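Local coordinates for protein aldose 1-epimerase (Caenorhabditis elegans, PDB 1LUR) that probably interconverts the alpha and beta anomers of aldose sugars such as galactose, as an aldose 1-epimerase (mutarotase), at residues T170-W175 / A299-P304; V183-L188 / G221-E226; F195-D200 / A207-T212; L235-D240 / I276-S281. One frame throughout, in Å; residues are numbered along the deposited sequence.

Contact 1. Residues T170-W175 / A299-P304; sequences TNHAYW and ALAIEP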
# COMPACT_ATOMS: atom_id res chain seq x y z
N THR A 170 -0.08 5.63 -0.53
CA THR A 170 -0.39 4.23 -0.76
C THR A 170 -0.72 3.57 0.57
O THR A 170 -0.61 4.21 1.63
CB THR A 170 0.75 3.42 -1.43
OG1 THR A 170 0.19 2.21 -1.96
CG2 THR A 170 1.84 3.02 -0.42
N ASN A 171 -1.18 2.33 0.51
CA ASN A 171 -1.54 1.55 1.69
C ASN A 171 -0.54 0.39 1.66
O ASN A 171 -0.40 -0.28 0.63
CB ASN A 171 -2.97 1.03 1.61
CG ASN A 171 -3.29 0.08 2.75
OD1 ASN A 171 -3.04 -1.12 2.65
ND2 ASN A 171 -3.80 0.62 3.84
N HIS A 172 0.14 0.15 2.77
CA HIS A 172 1.12 -0.91 2.81
C HIS A 172 0.73 -2.22 3.49
O HIS A 172 1.54 -2.83 4.20
CB HIS A 172 2.40 -0.37 3.46
CG HIS A 172 3.66 -0.97 2.92
ND1 HIS A 172 3.97 -2.31 3.05
CD2 HIS A 172 4.68 -0.42 2.22
CE1 HIS A 172 5.12 -2.56 2.46
NE2 HIS A 172 5.58 -1.43 1.95
N ALA A 173 -0.50 -2.68 3.27
CA ALA A 173 -0.94 -3.93 3.89
C ALA A 173 -0.31 -5.13 3.18
O ALA A 173 -0.23 -5.18 1.96
CB ALA A 173 -2.46 -4.04 3.83
N TYR A 174 0.17 -6.09 3.98
CA TYR A 174 0.79 -7.31 3.46
C TYR A 174 -0.32 -8.36 3.46
O TYR A 174 -0.90 -8.65 4.50
CB TYR A 174 1.91 -7.79 4.39
CG TYR A 174 3.19 -6.98 4.36
CD1 TYR A 174 3.24 -5.68 4.87
CD2 TYR A 174 4.38 -7.54 3.88
CE1 TYR A 174 4.45 -4.97 4.90
CE2 TYR A 174 5.58 -6.84 3.91
CZ TYR A 174 5.61 -5.56 4.42
OH TYR A 174 6.81 -4.88 4.45
N TRP A 175 -0.61 -8.93 2.29
CA TRP A 175 -1.67 -9.93 2.19
C TRP A 175 -1.26 -11.40 2.11
O TRP A 175 -0.29 -11.77 1.45
CB TRP A 175 -2.56 -9.61 0.99
CG TRP A 175 -3.11 -8.22 1.01
CD1 TRP A 175 -2.51 -7.09 0.53
CD2 TRP A 175 -4.37 -7.81 1.56
NE1 TRP A 175 -3.32 -6.00 0.74
CE2 TRP A 175 -4.46 -6.41 1.37
CE3 TRP A 175 -5.42 -8.48 2.19
CZ2 TRP A 175 -5.57 -5.67 1.80
CZ3 TRP A 175 -6.53 -7.74 2.62
CH2 TRP A 175 -6.59 -6.35 2.42
N ALA A 299 4.05 -12.93 2.83
CA ALA A 299 2.86 -12.31 2.25
C ALA A 299 3.17 -11.51 1.00
O ALA A 299 4.30 -11.48 0.51
CB ALA A 299 2.18 -11.42 3.29
N LEU A 300 2.13 -10.87 0.47
CA LEU A 300 2.26 -10.06 -0.72
C LEU A 300 1.78 -8.66 -0.42
O LEU A 300 0.58 -8.44 -0.19
CB LEU A 300 1.43 -10.65 -1.86
CG LEU A 300 1.46 -9.84 -3.17
CD1 LEU A 300 2.85 -9.91 -3.78
CD2 LEU A 300 0.43 -10.39 -4.14
N ALA A 301 2.70 -7.71 -0.39
CA ALA A 301 2.35 -6.32 -0.12
C ALA A 301 1.77 -5.80 -1.42
O ALA A 301 2.39 -5.91 -2.47
CB ALA A 301 3.58 -5.52 0.28
N ILE A 302 0.56 -5.25 -1.35
CA ILE A 302 -0.10 -4.71 -2.52
C ILE A 302 -0.27 -3.22 -2.24
O ILE A 302 -1.03 -2.83 -1.36
CB ILE A 302 -1.47 -5.39 -2.74
CG1 ILE A 302 -1.26 -6.90 -2.93
CG2 ILE A 302 -2.16 -4.80 -3.95
CD1 ILE A 302 -2.54 -7.69 -3.19
N GLU A 303 0.46 -2.41 -3.00
CA GLU A 303 0.42 -0.96 -2.82
C GLU A 303 0.04 -0.14 -4.05
O GLU A 303 0.89 0.19 -4.88
CB GLU A 303 1.80 -0.50 -2.32
CG GLU A 303 2.53 -1.57 -1.52
CD GLU A 303 3.98 -1.21 -1.19
OE1 GLU A 303 4.77 -2.15 -0.96
OE2 GLU A 303 4.32 -0.02 -1.15
N PRO A 304 -1.26 0.19 -4.18
CA PRO A 304 -1.74 0.99 -5.31
C PRO A 304 -1.11 2.36 -5.08
O PRO A 304 -1.23 2.91 -3.99
CB PRO A 304 -3.25 1.01 -5.11
CG PRO A 304 -3.50 -0.34 -4.50
CD PRO A 304 -2.39 -0.44 -3.47
O HOH W 1 -3.04 -2.67 0.25
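A301 sets its CB over the centre of the Y174 ring, 4.3 Å from the centroid, so that a small methyl bump meets a broad aromatic face in a CH-pi contact. The A299 methyl lies at the edge of the same ring. On the other face of this antiparallel pair, W175 and I302 cross at about a right angle, with indole CD1 3.7 Å from I302 CG1; W175 CG stands anti to its own carbonyl carbon (chi1 -54°), and from there the indole lies across I302. The backbones join tightly where W175 N meets L300 O at 2.8 Å, then part: I302 N reaches A173 O only weakly, at 3.4 Å. A water fills the hollow, donating to N171 OD1 and to I302 O and accepting weakly from W175 NE1. N171 OD1 also accepts from A173 N in an Asx turn. Beyond, T170 OG1 donates to P304 O over 2.6 Å. The E303 carboxylate lies over one face of the H172 imidazole, whose ring also meets that of H101. H172 NE2 and E303 OE1 make no hydrogen bond; by family likeness these residues are probably the acid-base histidine and glutamate of mutarotases.

Contact 2. Residues V183-L188 / G221-E226; sequences VAEHFL and GKQLKE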
# COMPACT_ATOMS: atom_id res chain seq x y z
N VAL A 183 3.36 -17.26 0.22
CA VAL A 183 2.31 -17.07 -0.78
C VAL A 183 2.76 -17.55 -2.16
O VAL A 183 2.21 -17.14 -3.18
CB VAL A 183 1.89 -15.58 -0.89
CG1 VAL A 183 1.27 -15.11 0.42
CG2 VAL A 183 3.10 -14.72 -1.25
N ALA A 184 3.76 -18.42 -2.19
CA ALA A 184 4.27 -18.94 -3.45
C ALA A 184 3.18 -19.64 -4.25
O ALA A 184 3.15 -19.56 -5.48
CB ALA A 184 5.42 -19.91 -3.18
N GLU A 185 2.27 -20.32 -3.55
CA GLU A 185 1.18 -21.03 -4.20
C GLU A 185 -0.00 -20.15 -4.60
O GLU A 185 -0.83 -20.56 -5.42
CB GLU A 185 0.70 -22.18 -3.30
CG GLU A 185 1.77 -23.24 -3.05
CD GLU A 185 2.18 -23.97 -4.32
OE1 GLU A 185 1.33 -24.71 -4.88
OE2 GLU A 185 3.34 -23.81 -4.76
N HIS A 186 -0.09 -18.96 -4.03
CA HIS A 186 -1.19 -18.05 -4.36
C HIS A 186 -1.16 -17.72 -5.84
O HIS A 186 -0.09 -17.66 -6.46
CB HIS A 186 -1.08 -16.75 -3.56
CG HIS A 186 -1.56 -16.86 -2.15
ND1 HIS A 186 -0.99 -17.72 -1.23
CD2 HIS A 186 -2.54 -16.20 -1.49
CE1 HIS A 186 -1.59 -17.58 -0.07
NE2 HIS A 186 -2.53 -16.66 -0.19
N PHE A 187 -2.33 -17.49 -6.42
CA PHE A 187 -2.43 -17.16 -7.83
C PHE A 187 -2.60 -15.65 -7.93
O PHE A 187 -3.25 -15.03 -7.08
CB PHE A 187 -3.63 -17.84 -8.48
CG PHE A 187 -3.40 -19.28 -8.82
CD1 PHE A 187 -3.29 -20.25 -7.83
CD2 PHE A 187 -3.30 -19.68 -10.15
CE1 PHE A 187 -3.09 -21.59 -8.15
CE2 PHE A 187 -3.10 -21.02 -10.48
CZ PHE A 187 -3.00 -21.97 -9.48
N LEU A 188 -2.02 -15.06 -8.97
CA LEU A 188 -2.13 -13.63 -9.17
C LEU A 188 -2.34 -13.33 -10.64
O LEU A 188 -1.68 -13.91 -11.51
CB LEU A 188 -0.86 -12.93 -8.67
CG LEU A 188 -0.84 -11.40 -8.67
CD1 LEU A 188 -1.93 -10.85 -7.76
CD2 LEU A 188 0.53 -10.91 -8.20
N GLY A 221 -2.63 -14.95 -15.14
CA GLY A 221 -2.90 -15.50 -13.83
C GLY A 221 -2.06 -16.73 -13.54
O GLY A 221 -2.31 -17.80 -14.11
N LYS A 222 -1.08 -16.59 -12.66
CA LYS A 222 -0.21 -17.71 -12.31
C LYS A 222 0.14 -17.64 -10.83
O LYS A 222 -0.23 -16.70 -10.14
CB LYS A 222 1.08 -17.66 -13.13
CG LYS A 222 1.95 -16.44 -12.86
CD LYS A 222 3.40 -16.71 -13.25
CE LYS A 222 4.30 -15.51 -13.02
NZ LYS A 222 4.01 -14.40 -13.97
N GLN A 223 0.85 -18.65 -10.34
CA GLN A 223 1.24 -18.68 -8.94
C GLN A 223 2.50 -17.85 -8.76
O GLN A 223 3.37 -17.84 -9.63
CB GLN A 223 1.47 -20.11 -8.48
CG GLN A 223 0.21 -20.95 -8.38
CD GLN A 223 0.50 -22.41 -8.13
OE1 GLN A 223 1.09 -23.08 -8.97
NE2 GLN A 223 0.10 -22.91 -6.96
N LEU A 224 2.60 -17.17 -7.62
CA LEU A 224 3.76 -16.34 -7.33
C LEU A 224 5.09 -17.09 -7.38
O LEU A 224 6.10 -16.53 -7.79
CB LEU A 224 3.59 -15.67 -5.97
CG LEU A 224 2.47 -14.63 -5.92
CD1 LEU A 224 2.33 -14.10 -4.51
CD2 LEU A 224 2.77 -13.51 -6.90
N LYS A 225 5.08 -18.36 -6.98
CA LYS A 225 6.31 -19.15 -6.99
C LYS A 225 6.99 -19.12 -8.36
O LYS A 225 8.17 -19.45 -8.47
CB LYS A 225 6.02 -20.61 -6.61
CG LYS A 225 5.09 -21.35 -7.56
CD LYS A 225 5.04 -22.84 -7.23
CE LYS A 225 4.04 -23.58 -8.10
NZ LYS A 225 4.28 -23.37 -9.56
N GLU A 226 6.26 -18.71 -9.39
CA GLU A 226 6.83 -18.65 -10.72
C GLU A 226 7.44 -17.29 -11.05
O GLU A 226 6.79 -16.42 -11.63
CB GLU A 226 5.77 -19.02 -11.75
CG GLU A 226 5.06 -20.33 -11.42
CD GLU A 226 4.38 -20.96 -12.62
OE1 GLU A 226 3.54 -20.30 -13.26
OE2 GLU A 226 4.70 -22.13 -12.93
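L188 and K222 form the hydrogen-bonded pair of a short antiparallel beta bridge, in which strand 222-223 is the outermost strand of the larger sheet of the mutarotase beta-sandwich. Their amides and carbonyls satisfy each other: L188 N reaches K222 O at 2.7 Å, and K222 N returns to L188 O. From Q223, the last residue of the pairing and the partner of F187, segment 221-226 enters a type I turn that runs to E226. L224 N approaches H186 O nearly along the C=O axis, while K225 N meets A184 O in the carbonyl plane, on a lone pair, at 2.7 Å. Within segment 183-188, V183 O accepts H186 N, so successive carbonyls of that loop are spoken for.

Q223 NE2 has two acceptors on E185. It lies 3.0 Å from E185 O, on a lone pair of that carbonyl, and E185 O in turn lies close to the plane of the amide. The same nitrogen makes a weaker bond to E185 OE1, the carboxylate being brought round by a bend at chi2 (-65°). With the amide held in this way, Q223 CG rests over one face of the F187 ring, 3.5 Å from its centroid, and the W259 ring meets that of F187, nearly parallel to it. L224 turns to the opposite side of the strand pair from Q223 and packs against L188 and F258. Its CD1 presses on V183 CG2 at 3.4 Å, closer than usual van der Waals contact.

Contact 3. Residues F195-D200 / A207-T212; sequences FVEVDD and AIRSVT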
# COMPACT_ATOMS: atom_id res chain seq x y z
N PHE A 195 6.17 -2.64 -16.56
CA PHE A 195 6.59 -2.53 -15.17
C PHE A 195 7.72 -1.51 -15.09
O PHE A 195 8.39 -1.23 -16.09
CB PHE A 195 7.01 -3.89 -14.60
CG PHE A 195 8.34 -4.40 -15.09
CD1 PHE A 195 9.50 -4.21 -14.35
CD2 PHE A 195 8.43 -5.15 -16.27
CE1 PHE A 195 10.72 -4.75 -14.75
CE2 PHE A 195 9.64 -5.70 -16.69
CZ PHE A 195 10.79 -5.50 -15.93
N VAL A 196 7.91 -0.95 -13.90
CA VAL A 196 8.95 0.04 -13.68
C VAL A 196 10.27 -0.63 -13.33
O VAL A 196 10.38 -1.33 -12.33
CB VAL A 196 8.53 1.01 -12.54
CG1 VAL A 196 9.64 2.01 -12.26
CG2 VAL A 196 7.26 1.72 -12.93
N GLU A 197 11.28 -0.40 -14.15
CA GLU A 197 12.60 -0.98 -13.93
C GLU A 197 13.28 -0.37 -12.69
O GLU A 197 13.18 0.83 -12.44
CB GLU A 197 13.47 -0.75 -15.16
CG GLU A 197 14.90 -1.22 -15.04
CD GLU A 197 15.68 -0.90 -16.29
OE1 GLU A 197 15.49 -1.60 -17.30
OE2 GLU A 197 16.47 0.07 -16.26
N VAL A 198 13.95 -1.21 -11.92
CA VAL A 198 14.65 -0.76 -10.72
C VAL A 198 16.06 -1.31 -10.71
O VAL A 198 16.36 -2.29 -11.39
CB VAL A 198 13.94 -1.25 -9.43
CG1 VAL A 198 12.54 -0.67 -9.37
CG2 VAL A 198 13.91 -2.77 -9.40
N ASP A 199 16.94 -0.67 -9.94
CA ASP A 199 18.33 -1.10 -9.86
C ASP A 199 18.53 -2.07 -8.69
O ASP A 199 17.57 -2.60 -8.15
CB ASP A 199 19.27 0.10 -9.71
CG ASP A 199 18.97 0.96 -8.50
OD1 ASP A 199 18.47 0.41 -7.48
OD2 ASP A 199 19.24 2.18 -8.55
N ASP A 200 19.79 -2.27 -8.32
CA ASP A 200 20.16 -3.18 -7.23
C ASP A 200 19.53 -2.78 -5.89
O ASP A 200 19.19 -3.64 -5.08
CB ASP A 200 21.68 -3.21 -7.05
CG ASP A 200 22.42 -3.05 -8.36
OD1 ASP A 200 22.23 -2.00 -9.02
OD2 ASP A 200 23.21 -3.95 -8.72
N ALA A 207 13.34 3.90 -16.40
CA ALA A 207 12.98 3.10 -17.56
C ALA A 207 11.72 2.28 -17.31
O ALA A 207 11.44 1.88 -16.18
CB ALA A 207 14.13 2.17 -17.93
N ILE A 208 10.95 2.06 -18.37
CA ILE A 208 9.72 1.28 -18.29
C ILE A 208 9.97 0.08 -19.19
O ILE A 208 10.42 0.24 -20.33
CB ILE A 208 8.50 2.05 -18.83
CG1 ILE A 208 8.26 3.31 -18.00
CG2 ILE A 208 7.26 1.15 -18.79
CD1 ILE A 208 7.94 3.05 -16.54
N ARG A 209 9.69 -1.11 -18.69
CA ARG A 209 9.90 -2.32 -19.46
C ARG A 209 8.62 -3.10 -19.67
O ARG A 209 7.75 -3.15 -18.79
CB ARG A 209 10.92 -3.22 -18.79
CG ARG A 209 12.36 -2.76 -18.92
CD ARG A 209 13.32 -3.78 -18.31
NE ARG A 209 13.12 -5.10 -18.90
CZ ARG A 209 13.75 -6.20 -18.49
NH1 ARG A 209 14.62 -6.13 -17.50
NH2 ARG A 209 13.50 -7.36 -19.08
N SER A 210 8.51 -3.69 -20.86
CA SER A 210 7.36 -4.48 -21.21
C SER A 210 7.42 -5.71 -20.33
O SER A 210 8.50 -6.16 -19.94
CB SER A 210 7.43 -4.91 -22.68
OG SER A 210 6.54 -5.98 -22.94
N VAL A 211 6.26 -6.25 -19.99
CA VAL A 211 6.23 -7.42 -19.15
C VAL A 211 6.34 -8.68 -20.01
O VAL A 211 6.68 -9.75 -19.52
CB VAL A 211 4.92 -7.48 -18.35
CG1 VAL A 211 3.75 -7.87 -19.24
CG2 VAL A 211 5.08 -8.43 -17.21
N THR A 212 6.04 -8.54 -21.30
CA THR A 212 6.11 -9.66 -22.23
C THR A 212 7.41 -10.45 -22.12
O THR A 212 8.49 -9.88 -22.12
CB THR A 212 5.95 -9.19 -23.69
OG1 THR A 212 4.70 -8.50 -23.85
CG2 THR A 212 5.99 -10.38 -24.65
O HOH W 2 12.18 3.14 -13.77
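F195 and R209 face each other as the hydrogen-bonded pair of two antiparallel strands at the edge of the seven-stranded sheet of the mutarotase beta-sandwich fold, where strand 207-210 is outermost. The two strands splay strongly, their directions 124° apart, and the bridging covers few residues.

Backbone bonds come first. F195 N reaches R209 O at 2.8 Å and R209 N returns to F195 O, both nearly linear at the acceptor; E197 N then donates to A207 O at 3.1 Å. At the end of the pairing a water donates to both E197 O and A207 O, joining the two strands.

The ring contacts lie on the face that carries F195 and R209. F195 CG sits between the backbone N and the carbonyl carbon (chi1 74°), and the two side chains run side by side in the same direction. R209 CB covers one face of the phenyl ring, 3.5 Å from F195 CE2. Further out, F195 CZ lies over one face of the guanidinium, offset toward its rim. S210 O and V211 CA come to the ring edge, and F216 adds an edge-to-face contact.

Charge plays a looser part. E197 OE1 lies 3.2 Å from R209 CD yet 4.5 Å from R209 NE, beyond a salt bridge; the other oxygen, OE2, is held by T205 OG1.

Apolar packing completes the opposite face, where V196 and I208 form the non-hydrogen-bonded pair and V196 CG2 rests 3.9 Å from I208 CD1.

Contact 4. Residues L235-D240 / I276-S281; sequences LDLDND and IHLYAS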
# COMPACT_ATOMS: atom_id res chain seq x y z
N LEU A 235 11.35 -15.38 -3.85
CA LEU A 235 10.70 -14.47 -4.79
C LEU A 235 11.12 -13.06 -4.41
O LEU A 235 10.82 -12.58 -3.32
CB LEU A 235 9.18 -14.61 -4.69
CG LEU A 235 8.62 -15.99 -5.07
CD1 LEU A 235 7.11 -16.02 -4.86
CD2 LEU A 235 8.97 -16.29 -6.51
N ASP A 236 11.82 -12.39 -5.32
CA ASP A 236 12.28 -11.03 -5.06
C ASP A 236 11.39 -9.98 -5.69
O ASP A 236 11.86 -8.93 -6.13
CB ASP A 236 13.73 -10.84 -5.54
CG ASP A 236 13.91 -11.21 -7.00
OD1 ASP A 236 13.12 -10.73 -7.85
OD2 ASP A 236 14.85 -11.97 -7.30
N LEU A 237 10.09 -10.26 -5.75
CA LEU A 237 9.15 -9.32 -6.33
C LEU A 237 9.15 -8.08 -5.45
O LEU A 237 9.13 -8.19 -4.22
CB LEU A 237 7.75 -9.94 -6.37
CG LEU A 237 6.65 -9.10 -7.01
CD1 LEU A 237 7.01 -8.79 -8.46
CD2 LEU A 237 5.34 -9.86 -6.94
N ASP A 238 9.17 -6.91 -6.07
CA ASP A 238 9.18 -5.64 -5.34
C ASP A 238 9.31 -4.55 -6.38
O ASP A 238 10.26 -3.76 -6.37
CB ASP A 238 10.36 -5.60 -4.36
CG ASP A 238 10.45 -4.29 -3.59
OD1 ASP A 238 9.40 -3.62 -3.42
OD2 ASP A 238 11.56 -3.95 -3.13
N ASN A 239 8.34 -4.51 -7.30
CA ASN A 239 8.32 -3.54 -8.37
C ASN A 239 6.95 -2.93 -8.61
O ASN A 239 5.94 -3.39 -8.08
CB ASN A 239 8.75 -4.19 -9.69
CG ASN A 239 10.08 -4.90 -9.59
OD1 ASN A 239 11.05 -4.49 -10.21
ND2 ASN A 239 10.12 -5.97 -8.79
N ASP A 240 6.95 -1.90 -9.46
CA ASP A 240 5.77 -1.17 -9.85
C ASP A 240 5.20 -1.82 -11.11
O ASP A 240 5.92 -1.95 -12.11
CB ASP A 240 6.13 0.27 -10.22
CG ASP A 240 6.31 1.18 -9.02
OD1 ASP A 240 6.65 0.71 -7.92
OD2 ASP A 240 6.13 2.40 -9.22
N ILE A 276 0.51 -0.39 -9.33
CA ILE A 276 0.33 -1.17 -8.12
C ILE A 276 1.68 -1.78 -7.82
O ILE A 276 2.19 -2.60 -8.60
CB ILE A 276 -0.70 -2.30 -8.28
CG1 ILE A 276 -2.09 -1.71 -8.52
CG2 ILE A 276 -0.67 -3.18 -7.05
CD1 ILE A 276 -3.20 -2.75 -8.61
N HIS A 277 2.28 -1.38 -6.71
CA HIS A 277 3.58 -1.91 -6.33
C HIS A 277 3.39 -3.22 -5.60
O HIS A 277 2.69 -3.29 -4.59
CB HIS A 277 4.32 -0.93 -5.41
CG HIS A 277 5.71 -1.37 -5.08
ND1 HIS A 277 6.76 -1.22 -5.96
CD2 HIS A 277 6.21 -1.99 -3.99
CE1 HIS A 277 7.86 -1.72 -5.42
NE2 HIS A 277 7.55 -2.20 -4.23
N LEU A 278 4.02 -4.27 -6.11
CA LEU A 278 3.94 -5.60 -5.53
C LEU A 278 5.26 -5.95 -4.86
O LEU A 278 6.31 -5.90 -5.50
CB LEU A 278 3.63 -6.63 -6.61
CG LEU A 278 2.41 -6.37 -7.50
CD1 LEU A 278 2.35 -7.40 -8.62
CD2 LEU A 278 1.15 -6.42 -6.65
N TYR A 279 5.21 -6.30 -3.58
CA TYR A 279 6.40 -6.67 -2.83
C TYR A 279 6.18 -8.05 -2.22
O TYR A 279 5.34 -8.22 -1.33
CB TYR A 279 6.68 -5.63 -1.74
CG TYR A 279 7.78 -6.04 -0.78
CD1 TYR A 279 9.03 -6.44 -1.25
CD2 TYR A 279 7.58 -6.01 0.60
CE1 TYR A 279 10.05 -6.81 -0.36
CE2 TYR A 279 8.58 -6.37 1.48
CZ TYR A 279 9.81 -6.77 1.00
OH TYR A 279 10.80 -7.14 1.88
N ALA A 280 6.94 -9.03 -2.71
CA ALA A 280 6.84 -10.40 -2.24
C ALA A 280 7.32 -10.68 -0.82
O ALA A 280 7.52 -11.84 -0.45
CB ALA A 280 7.57 -11.33 -3.22
N SER A 281 7.51 -9.63 -0.03
CA SER A 281 7.95 -9.79 1.35
C SER A 281 9.26 -10.59 1.54
O SER A 281 9.42 -11.32 2.51
CB SER A 281 6.82 -10.46 2.14
OG SER A 281 7.17 -10.72 3.48
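H277 meets aspartates of the neighbouring strand at both ring nitrogens. Its ND1 donates to D240 OD1 over 2.8 Å, meeting that oxygen nearly along its C-O bond. Its NE2 donates to D238 OD1, modelled at a suspiciously short 2.5 Å whose exact length is doubtful. Both carboxylates stand steeply to the imidazole plane, at 82° for D238 and 78° for D240. Together the two bonds would limit rotation of the ring, which lies on the same face of the sheet as both acids. In the next shell, the D240 carboxylate is anchored through OD2 by the backbone N of S308. E303 of the adjoining strand touches H277, which places the cluster in the region where mutarotases probably bind the sugar. The D238 carboxylate carbon also lies 3.5 Å from Y279 CD1.

The strand is irregular here: D238 and N239 both face L278, a classic beta bulge in the antiparallel pairing of strands 238-243 and 275-279 within the seven-stranded sheet of the beta-sandwich. Within the bulge L278 N donates to N239 O at 2.9 Å; beyond it A280 N donates to L237 O. Y279 is held further out, its hydroxyl bonded to F283 N and the backbone N of S281 lying over its ring centre. On the face opposite H277, L237 CD2 packs on L278 CB, and the A280 and L237 CB atoms are squeezed to 3.4 Å, tighter than ordinary carbon contact.

Overall arrangement
From the N terminus, strand 170-175 opens the longest loop, which contact 1 closes only at 299-304. The other contacts all nest within it and none cross. Segment 183-188 opens next; inside its loop the short connection of contact 3 is completed before 221-226 closes contact 2. Contact 4 follows in series. Contacts 1, 4 and 3 belong to one antiparallel sheet: E303 O to H277 N links contact 1 to contact 4, and V196 N to D240 O carries on to contact 3. Contact 2 lies at the margin of the other large sheet, about 16 Å from contact 1 between centres, and packs against contact 1 through V183, L188 and L224, while L188 also touches L278 of contact 4.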